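Local coordinates for UDP-4-amino-4,6-dideoxy-N-acetyl-beta-L-altrosamine transaminase (Helicobacter pylori, PDB 2FN6), which catalyses the pyridoxal-phosphate-dependent transfer of an amino group from glutamate to a UDP-linked 4-keto sugar in the biosynthesis of pseudaminic acid, a sugar used to modify flagellin, at residues 205-210 against 223-228; 31-36 against 231-236; 315-320 against 339-344. One frame throughout, in Å; residues are numbered along the deposited sequence.

In the fold
The three contacts illustrate how an active site shared between subunits is built from parts distant within one chain. Contacts 1 and 2 lie on the same side of the subunit, their centres about 18 Å apart, and residues 223-228 run on almost directly into 231-236. Asn228 of contact 1 belongs to the substrate site, with a bound phosphate ion about 3 Å from its side chain. Contact 3 holds substrate-binding His315 and Tyr316 across the chain's centre, about 36 Å from both others, centre to centre. Across the dimer, however, contact 3 meets the region near contact 1 of the partner: Lys317 hydrogen-bonds to Gly220 of the second subunit, within the excursion that contact 1 closes there.

Contact 1: 205-210 against 223-228; sequences KLFRSH and KSIGHN
His227 lies against the C-terminal part of helix 198-207 and the residues that follow it, and is held through both of its backbone groups, its N donating to Phe207 O over 2.7 Å and its O accepting from His210 N at 2.8 Å, with Ser209 and Asn228 forming a single beta bridge. The second bond reaches a lone pair in the plane of the His227 carbonyl. That same oxygen also lies 3.7 Å above the centre of the His210 imidazole, so one carbonyl meets both the backbone and the ring of one histidine. A water also engages the ring: lying in the imidazole plane at its edge, a single molecule is bonded to His210 ND1 and donates to Gly226 O over 2.6 Å. Gly226 passes close to the Phe207 carbonyl, its CA 3.2 Å from Phe207 O.

With CG placed anti to its backbone N (chi1 -160°), Phe207 runs alongside the His227 side chain. The rings are inclined at 44°, and His227 CD2 lies over the rim of one phenyl face. At another part of the ring, Phe207 CE2 touches Ile225 CG2 at 3.9 Å. The imidazole of His227 goes on to hydrogen-bond Glu93 of the second subunit. Residues 205-210 and 223-228 thus close the base of an excursion carrying strands 212-214 and 220-222, and they deliver Asn228 to the substrate site at the dimer interface of this DegT/DnrJ/EryC1 aminotransferase.

Contact 2: 31-36 against 231-236; sequences GKRSLL and LNEIQS
The N-terminal turn of helix 32-45 receives the carboxylate of Glu233, a residue in the first turn of helix 233-243. Each oxygen takes its own backbone N-H: Arg33 N reaches Glu233 OE2 at 2.8 Å on the syn lone pair, while Ser34 N meets Glu233 OE1 at 3.2 Å, also from the syn side but 26° out of the carboxylate plane. Glu233 OE1 accepts a further bond from Ser34 OG, 3.3 Å away and nearly in line with the C-O bond, and a weak one from Gly31 N. A bend at chi2 (-66°) brings the acid to this position. The N-H groups of a helix's first turn lack acceptors in the preceding turn, and here a side chain from a different helix supplies them; the positive end of the helix dipole would probably stabilise the carboxylate as an anion.

The Arg33 side chain crosses that of Glu233 at about a right angle, packing its CB 3.2 Å from OE2, whereas its guanidinium stays beyond salt-bridge range and has a weak hydrogen bond, through NH1, to Ser25 OG. Beside them, Ser236 OG lies 3.3 Å from Ser34 CB while donating to Asn232 O from above that carbonyl's plane. Leu28, a substrate-binding residue, is joined to Glu233 by a backbone hydrogen bond.

Contact 3: 315-320 against 339-344; sequences HYKPIY and DFYHAE
Glu344 OE1 accepts the backbone N-H of His315 over 2.7 Å, in a bond almost straight at hydrogen (170°), although the donor approaches from well above the carboxylate plane. The glutamate stands just past the end of helix 335-343, and its chain bends at chi2 to turn the acid toward the loop. Ser346 ties the two sides together a second time, its OG being hydrogen-bonded to both Glu344 OE2 and His315 ND1. The carbonyl end of the same histidine is held too: His315 O lies near the plane of the Phe340 ring, 3.6 Å from CE2 at its edge, and is hydrogen-bonded to the hydroxyl of Tyr130.

The peptide bond between His315 and Tyr316 is cis. The Tyr316 ring folds back over its neighbour, with His315 CB 3.6 Å above the centre of one face.

Farther along the loop the contact becomes apolar. Tyr341, whose CG is anti to its backbone N (chi1 176°), presents one ring face to the backbone of Lys317 and the ring of Pro318 in a pair of CH-pi contacts: Lys317 CA lies 3.8 Å and Pro318 CD 3.9 Å from the centroid. The Lys317 side chain runs beside the ring in the same direction, its CE 3.9 Å from Tyr341 OH, before its amino group bonds to Gly220 O of the second subunit.

Both carboxylate oxygens of buried Glu344 therefore have hydrogen-bonding partners, and the polar grip on His315 and the Tyr341 ring face against Lys317 and Pro318 lie on either flank, along the chain, of the cis peptide bond, consistent with a firmly held backbone where His315 and Tyr316 bind substrate.

Contact 1: 205-210 against 223-228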
loop_
_atom_site.group_PDB
_atom_site.type_symbol
_atom_site.label_atom_id
_atom_site.label_comp_id
_atom_site.label_asym_id
_atom_site.label_seq_id
_atom_site.Cartn_x
_atom_site.Cartn_y
_atom_site.Cartn_z
ATOM N N LYS A 205 -9.227 4.833 9.830
ATOM C CA LYS A 205 -8.687 6.019 9.172
ATOM C C LYS A 205 -7.270 6.346 9.655
ATOM O O LYS A 205 -6.429 6.819 8.880
ATOM C CB LYS A 205 -9.616 7.205 9.417
ATOM C CG LYS A 205 -9.175 8.530 8.810
ATOM C CD LYS A 205 -10.385 9.417 8.521
ATOM C CE LYS A 205 -9.980 10.716 7.827
ATOM N NZ LYS A 205 -11.156 11.493 7.327
ATOM N N LEU A 206 -7.015 6.095 10.938
ATOM C CA LEU A 206 -5.726 6.412 11.545
ATOM C C LEU A 206 -4.750 5.263 11.332
ATOM O O LEU A 206 -3.547 5.456 11.189
ATOM C CB LEU A 206 -5.898 6.710 13.042
ATOM C CG LEU A 206 -6.855 7.836 13.446
ATOM C CD1 LEU A 206 -7.152 7.805 14.968
ATOM C CD2 LEU A 206 -6.340 9.209 12.981
ATOM N N PHE A 207 -5.280 4.053 11.299
ATOM C CA PHE A 207 -4.471 2.909 10.966
ATOM C C PHE A 207 -3.882 3.096 9.562
ATOM O O PHE A 207 -2.708 2.790 9.311
ATOM C CB PHE A 207 -5.313 1.647 11.007
ATOM C CG PHE A 207 -4.504 0.405 11.149
ATOM C CD1 PHE A 207 -4.253 -0.404 10.047
ATOM C CD2 PHE A 207 -3.978 0.045 12.384
ATOM C CE1 PHE A 207 -3.500 -1.566 10.171
ATOM C CE2 PHE A 207 -3.201 -1.111 12.524
ATOM C CZ PHE A 207 -2.963 -1.921 11.414
ATOM N N ARG A 208 -4.724 3.613 8.670
ATOM C CA ARG A 208 -4.363 3.938 7.296
ATOM C C ARG A 208 -3.235 4.953 7.140
ATOM O O ARG A 208 -2.532 4.948 6.119
ATOM C CB ARG A 208 -5.601 4.426 6.553
ATOM C CG ARG A 208 -5.294 5.204 5.310
ATOM C CD ARG A 208 -6.127 4.728 4.193
ATOM N NE ARG A 208 -7.263 5.568 3.811
ATOM C CZ ARG A 208 -7.517 6.819 4.176
ATOM N NH1 ARG A 208 -6.733 7.483 5.011
ATOM N NH2 ARG A 208 -8.594 7.404 3.688
ATOM N N SER A 209 -3.047 5.805 8.146
ATOM C CA SER A 209 -2.114 6.905 8.022
ATOM C C SER A 209 -1.371 7.245 9.323
ATOM O O SER A 209 -1.635 8.271 9.957
ATOM C CB SER A 209 -2.864 8.112 7.482
ATOM O OG SER A 209 -1.965 9.015 6.896
ATOM N N HIS A 210 -0.449 6.372 9.715
ATOM C CA HIS A 210 0.513 6.620 10.799
ATOM C C HIS A 210 -0.071 6.793 12.211
ATOM O O HIS A 210 0.687 7.045 13.151
ATOM C CB HIS A 210 1.409 7.815 10.473
ATOM C CG HIS A 210 2.042 7.740 9.126
ATOM N ND1 HIS A 210 3.013 6.812 8.811
ATOM C CD2 HIS A 210 1.837 8.468 8.004
ATOM C CE1 HIS A 210 3.382 6.977 7.554
ATOM N NE2 HIS A 210 2.684 7.974 7.043
ATOM N N LYS A 223 -1.381 8.045 19.237
ATOM C CA LYS A 223 -1.831 7.186 20.349
ATOM C C LYS A 223 -1.792 5.699 19.978
ATOM O O LYS A 223 -1.968 4.832 20.835
ATOM C CB LYS A 223 -3.267 7.530 20.753
ATOM C CG LYS A 223 -3.473 8.927 21.285
ATOM C CD LYS A 223 -4.950 9.176 21.525
ATOM C CE LYS A 223 -5.226 10.606 21.980
ATOM N NZ LYS A 223 -6.620 11.002 21.606
ATOM N N SER A 224 -1.582 5.412 18.695
ATOM C CA SER A 224 -1.631 4.046 18.188
ATOM C C SER A 224 -0.905 3.937 16.864
ATOM O O SER A 224 -0.598 4.944 16.205
ATOM C CB SER A 224 -3.074 3.602 18.000
ATOM O OG SER A 224 -3.777 4.613 17.317
ATOM N N ILE A 225 -0.642 2.698 16.475
ATOM C CA ILE A 225 0.129 2.432 15.286
ATOM C C ILE A 225 -0.707 2.713 14.027
ATOM O O ILE A 225 -1.946 2.670 14.054
ATOM C CB ILE A 225 0.740 1.005 15.333
ATOM C CG1 ILE A 225 2.240 1.073 15.100
ATOM C CG2 ILE A 225 0.064 0.044 14.380
ATOM C CD1 ILE A 225 2.966 1.687 16.248
ATOM N N GLY A 226 -0.008 3.058 12.953
ATOM C CA GLY A 226 -0.609 3.288 11.636
ATOM C C GLY A 226 0.423 3.048 10.547
ATOM O O GLY A 226 1.629 2.981 10.814
ATOM N N HIS A 227 -0.055 2.914 9.315
ATOM C CA HIS A 227 0.810 2.626 8.183
ATOM C C HIS A 227 0.682 3.760 7.173
ATOM O O HIS A 227 0.157 4.829 7.510
ATOM C CB HIS A 227 0.393 1.289 7.584
ATOM C CG HIS A 227 0.609 0.133 8.504
ATOM N ND1 HIS A 227 1.588 -0.813 8.293
ATOM C CD2 HIS A 227 -0.017 -0.225 9.651
ATOM C CE1 HIS A 227 1.556 -1.705 9.269
ATOM N NE2 HIS A 227 0.592 -1.368 10.109
ATOM N N ASN A 228 1.172 3.552 5.950
ATOM C CA ASN A 228 0.777 4.420 4.848
ATOM C C ASN A 228 0.176 3.559 3.800
ATOM O O ASN A 228 0.899 3.020 2.949
ATOM C CB ASN A 228 1.933 5.223 4.246
ATOM C CG ASN A 228 1.464 6.173 3.124
ATOM O OD1 ASN A 228 2.209 7.035 2.680
ATOM N ND2 ASN A 228 0.220 6.015 2.681
HETATM O O HOH W 1 3.442 4.847 10.668
#

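Contact 2: 31-36 against 231-236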
loop_
_atom_site.group_PDB
_atom_site.type_symbol
_atom_site.label_atom_id
_atom_site.label_comp_id
_atom_site.label_asym_id
_atom_site.label_seq_id
_atom_site.Cartn_x
_atom_site.Cartn_y
_atom_site.Cartn_z
ATOM N N GLY A 31 -5.352 14.666 -0.522
ATOM C CA GLY A 31 -6.085 15.806 -1.048
ATOM C C GLY A 31 -7.557 15.515 -1.246
ATOM O O GLY A 31 -8.086 14.553 -0.699
ATOM N N LYS A 32 -8.199 16.342 -2.064
ATOM C CA LYS A 32 -9.646 16.393 -2.178
ATOM C C LYS A 32 -10.206 15.190 -2.892
ATOM O O LYS A 32 -11.323 14.740 -2.600
ATOM C CB LYS A 32 -10.078 17.669 -2.911
ATOM C CG LYS A 32 -9.806 18.975 -2.160
ATOM C CD LYS A 32 -8.357 19.448 -2.316
ATOM C CE LYS A 32 -7.947 20.379 -1.173
ATOM N NZ LYS A 32 -6.475 20.310 -0.916
ATOM N N ARG A 33 -9.439 14.663 -3.836
ATOM C CA ARG A 33 -9.976 13.643 -4.730
ATOM C C ARG A 33 -10.276 12.295 -4.076
ATOM O O ARG A 33 -11.258 11.661 -4.461
ATOM C CB ARG A 33 -9.159 13.529 -6.028
ATOM C CG ARG A 33 -9.503 14.649 -7.038
ATOM C CD ARG A 33 -8.432 14.791 -8.092
ATOM N NE ARG A 33 -8.361 16.122 -8.695
ATOM C CZ ARG A 33 -7.297 16.928 -8.631
ATOM N NH1 ARG A 33 -6.185 16.557 -7.986
ATOM N NH2 ARG A 33 -7.337 18.118 -9.224
ATOM N N SER A 34 -9.487 11.868 -3.082
ATOM C CA SER A 34 -9.841 10.640 -2.332
ATOM C C SER A 34 -11.107 10.805 -1.497
ATOM O O SER A 34 -11.968 9.914 -1.510
ATOM C CB SER A 34 -8.689 10.082 -1.490
ATOM O OG SER A 34 -7.892 11.110 -0.929
ATOM N N LEU A 35 -11.226 11.940 -0.797
ATOM C CA LEU A 35 -12.486 12.310 -0.101
ATOM C C LEU A 35 -13.664 12.303 -1.064
ATOM O O LEU A 35 -14.678 11.668 -0.788
ATOM C CB LEU A 35 -12.390 13.669 0.606
ATOM C CG LEU A 35 -11.290 13.853 1.677
ATOM C CD1 LEU A 35 -11.054 15.339 1.956
ATOM C CD2 LEU A 35 -11.565 13.075 2.987
ATOM N N LEU A 36 -13.517 12.949 -2.216
ATOM C CA LEU A 36 -14.589 12.935 -3.216
ATOM C C LEU A 36 -14.982 11.504 -3.609
ATOM O O LEU A 36 -16.167 11.178 -3.701
ATOM C CB LEU A 36 -14.202 13.746 -4.452
ATOM C CG LEU A 36 -14.439 15.262 -4.509
ATOM C CD1 LEU A 36 -13.966 15.839 -5.872
ATOM C CD2 LEU A 36 -15.915 15.612 -4.256
ATOM N N LEU A 231 -4.590 5.939 -0.693
ATOM C CA LEU A 231 -4.754 5.908 -2.132
ATOM C C LEU A 231 -4.496 7.329 -2.611
ATOM O O LEU A 231 -5.108 8.272 -2.102
ATOM C CB LEU A 231 -6.163 5.454 -2.522
ATOM C CG LEU A 231 -6.390 5.253 -4.028
ATOM C CD1 LEU A 231 -5.475 4.125 -4.562
ATOM C CD2 LEU A 231 -7.843 4.959 -4.361
ATOM N N ASN A 232 -3.600 7.489 -3.586
ATOM C CA ASN A 232 -3.231 8.815 -4.062
ATOM C C ASN A 232 -4.247 9.465 -5.015
ATOM O O ASN A 232 -5.160 8.809 -5.519
ATOM C CB ASN A 232 -1.833 8.794 -4.668
ATOM C CG ASN A 232 -1.747 7.946 -5.919
ATOM O OD1 ASN A 232 -0.957 7.003 -5.981
ATOM N ND2 ASN A 232 -2.552 8.268 -6.915
ATOM N N GLU A 233 -4.068 10.760 -5.260
ATOM C CA GLU A 233 -5.016 11.567 -6.036
ATOM C C GLU A 233 -5.220 11.129 -7.481
ATOM O O GLU A 233 -6.316 11.267 -8.020
ATOM C CB GLU A 233 -4.597 13.036 -6.010
ATOM C CG GLU A 233 -4.622 13.657 -4.630
ATOM C CD GLU A 233 -6.018 13.742 -4.061
ATOM O OE1 GLU A 233 -6.407 12.823 -3.290
ATOM O OE2 GLU A 233 -6.717 14.730 -4.395
ATOM N N ILE A 234 -4.172 10.609 -8.106
ATOM C CA ILE A 234 -4.250 10.164 -9.485
ATOM C C ILE A 234 -5.171 8.965 -9.554
ATOM O O ILE A 234 -5.982 8.849 -10.474
ATOM C CB ILE A 234 -2.860 9.770 -10.044
ATOM C CG1 ILE A 234 -1.846 10.893 -9.830
ATOM C CG2 ILE A 234 -2.956 9.379 -11.522
ATOM C CD1 ILE A 234 -0.402 10.461 -10.111
ATOM N N GLN A 235 -5.058 8.076 -8.570
ATOM C CA GLN A 235 -5.855 6.870 -8.585
ATOM C C GLN A 235 -7.270 7.138 -8.086
ATOM O O GLN A 235 -8.219 6.491 -8.526
ATOM C CB GLN A 235 -5.153 5.763 -7.817
ATOM C CG GLN A 235 -3.939 5.243 -8.575
ATOM C CD GLN A 235 -3.047 4.336 -7.754
ATOM O OE1 GLN A 235 -3.501 3.370 -7.135
ATOM N NE2 GLN A 235 -1.746 4.632 -7.769
ATOM N N SER A 236 -7.415 8.123 -7.206
ATOM C CA SER A 236 -8.744 8.558 -6.778
ATOM C C SER A 236 -9.550 9.157 -7.945
ATOM O O SER A 236 -10.730 8.841 -8.104
ATOM C CB SER A 236 -8.650 9.559 -5.622
ATOM O OG SER A 236 -7.934 9.035 -4.508
#

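Contact 3: 315-320 against 339-344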
loop_
_atom_site.group_PDB
_atom_site.type_symbol
_atom_site.label_atom_id
_atom_site.label_comp_id
_atom_site.label_asym_id
_atom_site.label_seq_id
_atom_site.Cartn_x
_atom_site.Cartn_y
_atom_site.Cartn_z
ATOM N N HIS A 315 -10.571 -20.191 -10.315
ATOM C CA HIS A 315 -10.797 -19.511 -9.049
ATOM C C HIS A 315 -11.689 -20.349 -8.137
ATOM O O HIS A 315 -12.877 -20.505 -8.440
ATOM C CB HIS A 315 -11.479 -18.165 -9.293
ATOM C CG HIS A 315 -10.709 -17.244 -10.180
ATOM N ND1 HIS A 315 -10.935 -17.159 -11.534
ATOM C CD2 HIS A 315 -9.730 -16.347 -9.902
ATOM C CE1 HIS A 315 -10.117 -16.260 -12.059
ATOM N NE2 HIS A 315 -9.377 -15.752 -11.089
ATOM N N TYR A 316 -11.170 -20.878 -7.021
ATOM C CA TYR A 316 -9.781 -20.778 -6.563
ATOM C C TYR A 316 -9.314 -22.118 -5.990
ATOM O O TYR A 316 -10.127 -22.971 -5.602
ATOM C CB TYR A 316 -9.648 -19.773 -5.411
ATOM C CG TYR A 316 -10.026 -18.358 -5.730
ATOM C CD1 TYR A 316 -11.353 -17.914 -5.586
ATOM C CD2 TYR A 316 -9.062 -17.449 -6.164
ATOM C CE1 TYR A 316 -11.702 -16.597 -5.895
ATOM C CE2 TYR A 316 -9.399 -16.136 -6.469
ATOM C CZ TYR A 316 -10.713 -15.714 -6.326
ATOM O OH TYR A 316 -11.029 -14.410 -6.622
ATOM N N LYS A 317 -7.994 -22.279 -5.915
ATOM C CA LYS A 317 -7.362 -23.344 -5.151
ATOM C C LYS A 317 -7.791 -23.228 -3.673
ATOM O O LYS A 317 -7.636 -22.169 -3.062
ATOM C CB LYS A 317 -5.847 -23.213 -5.313
ATOM C CG LYS A 317 -5.007 -23.634 -4.124
ATOM C CD LYS A 317 -4.491 -25.037 -4.265
ATOM C CE LYS A 317 -3.285 -25.117 -5.190
ATOM N NZ LYS A 317 -2.075 -24.599 -4.552
ATOM N N PRO A 318 -8.346 -24.309 -3.092
ATOM C CA PRO A 318 -8.760 -24.190 -1.705
ATOM C C PRO A 318 -7.603 -23.714 -0.858
ATOM O O PRO A 318 -6.512 -24.257 -0.964
ATOM C CB PRO A 318 -9.155 -25.619 -1.340
ATOM C CG PRO A 318 -9.616 -26.195 -2.635
ATOM C CD PRO A 318 -8.635 -25.650 -3.627
ATOM N N ILE A 319 -7.836 -22.697 -0.037
ATOM C CA ILE A 319 -6.738 -22.041 0.685
ATOM C C ILE A 319 -5.915 -22.968 1.582
ATOM O O ILE A 319 -4.691 -22.828 1.660
ATOM C CB ILE A 319 -7.210 -20.799 1.457
ATOM C CG1 ILE A 319 -7.589 -19.699 0.465
ATOM C CG2 ILE A 319 -6.114 -20.297 2.388
ATOM C CD1 ILE A 319 -8.196 -18.439 1.106
ATOM N N TYR A 320 -6.585 -23.919 2.232
ATOM C CA TYR A 320 -5.931 -24.813 3.203
ATOM C C TYR A 320 -4.934 -25.733 2.524
ATOM O O TYR A 320 -4.131 -26.365 3.207
ATOM C CB TYR A 320 -6.956 -25.643 4.008
ATOM C CG TYR A 320 -7.890 -26.463 3.147
ATOM C CD1 TYR A 320 -9.186 -26.027 2.890
ATOM C CD2 TYR A 320 -7.471 -27.669 2.571
ATOM C CE1 TYR A 320 -10.044 -26.767 2.091
ATOM C CE2 TYR A 320 -8.321 -28.425 1.759
ATOM C CZ TYR A 320 -9.603 -27.965 1.529
ATOM O OH TYR A 320 -10.450 -28.684 0.724
ATOM N N ASP A 339 -14.320 -30.513 -4.958
ATOM C CA ASP A 339 -15.137 -30.718 -6.146
ATOM C C ASP A 339 -15.242 -29.436 -6.960
ATOM O O ASP A 339 -15.099 -29.464 -8.180
ATOM C CB ASP A 339 -16.536 -31.249 -5.788
ATOM C CG ASP A 339 -16.527 -32.729 -5.385
ATOM O OD1 ASP A 339 -15.577 -33.458 -5.763
ATOM O OD2 ASP A 339 -17.479 -33.162 -4.685
ATOM N N PHE A 340 -15.473 -28.312 -6.284
ATOM C CA PHE A 340 -15.635 -27.034 -6.962
ATOM C C PHE A 340 -14.340 -26.618 -7.670
ATOM O O PHE A 340 -14.349 -26.254 -8.854
ATOM C CB PHE A 340 -16.074 -25.962 -5.963
ATOM C CG PHE A 340 -16.376 -24.642 -6.593
ATOM C CD1 PHE A 340 -17.657 -24.359 -7.048
ATOM C CD2 PHE A 340 -15.373 -23.684 -6.741
ATOM C CE1 PHE A 340 -17.941 -23.140 -7.639
ATOM C CE2 PHE A 340 -15.638 -22.458 -7.336
ATOM C CZ PHE A 340 -16.929 -22.182 -7.793
ATOM N N TYR A 341 -13.227 -26.696 -6.941
ATOM C CA TYR A 341 -11.910 -26.433 -7.509
ATOM C C TYR A 341 -11.653 -27.281 -8.746
ATOM O O TYR A 341 -11.181 -26.753 -9.761
ATOM C CB TYR A 341 -10.802 -26.622 -6.463
ATOM C CG TYR A 341 -9.378 -26.454 -6.982
ATOM C CD1 TYR A 341 -9.001 -25.319 -7.720
ATOM C CD2 TYR A 341 -8.401 -27.418 -6.719
ATOM C CE1 TYR A 341 -7.693 -25.159 -8.191
ATOM C CE2 TYR A 341 -7.093 -27.263 -7.188
ATOM C CZ TYR A 341 -6.748 -26.135 -7.920
ATOM O OH TYR A 341 -5.456 -25.977 -8.373
ATOM N N HIS A 342 -11.982 -28.574 -8.688
ATOM C CA HIS A 342 -11.665 -29.453 -9.817
ATOM C C HIS A 342 -12.564 -29.118 -10.989
ATOM O O HIS A 342 -12.155 -29.271 -12.140
ATOM C CB HIS A 342 -11.727 -30.951 -9.461
ATOM C CG HIS A 342 -10.734 -31.375 -8.417
ATOM N ND1 HIS A 342 -11.062 -32.225 -7.384
ATOM C CD2 HIS A 342 -9.430 -31.054 -8.238
ATOM C CE1 HIS A 342 -10.000 -32.422 -6.620
ATOM N NE2 HIS A 342 -8.998 -31.717 -7.113
ATOM N N ALA A 343 -13.756 -28.601 -10.690
ATOM C CA ALA A 343 -14.746 -28.273 -11.717
ATOM C C ALA A 343 -14.627 -26.869 -12.330
ATOM O O ALA A 343 -14.957 -26.688 -13.506
ATOM C CB ALA A 343 -16.167 -28.479 -11.177
ATOM N N GLU A 344 -14.178 -25.883 -11.550
ATOM C CA GLU A 344 -14.289 -24.472 -11.970
ATOM C C GLU A 344 -13.304 -24.049 -13.055
ATOM O O GLU A 344 -12.116 -24.371 -12.990
ATOM C CB GLU A 344 -14.180 -23.521 -10.767
ATOM C CG GLU A 344 -14.779 -22.130 -10.988
ATOM C CD GLU A 344 -13.855 -21.135 -11.717
ATOM O OE1 GLU A 344 -12.626 -21.301 -11.689
ATOM O OE2 GLU A 344 -14.360 -20.166 -12.317
#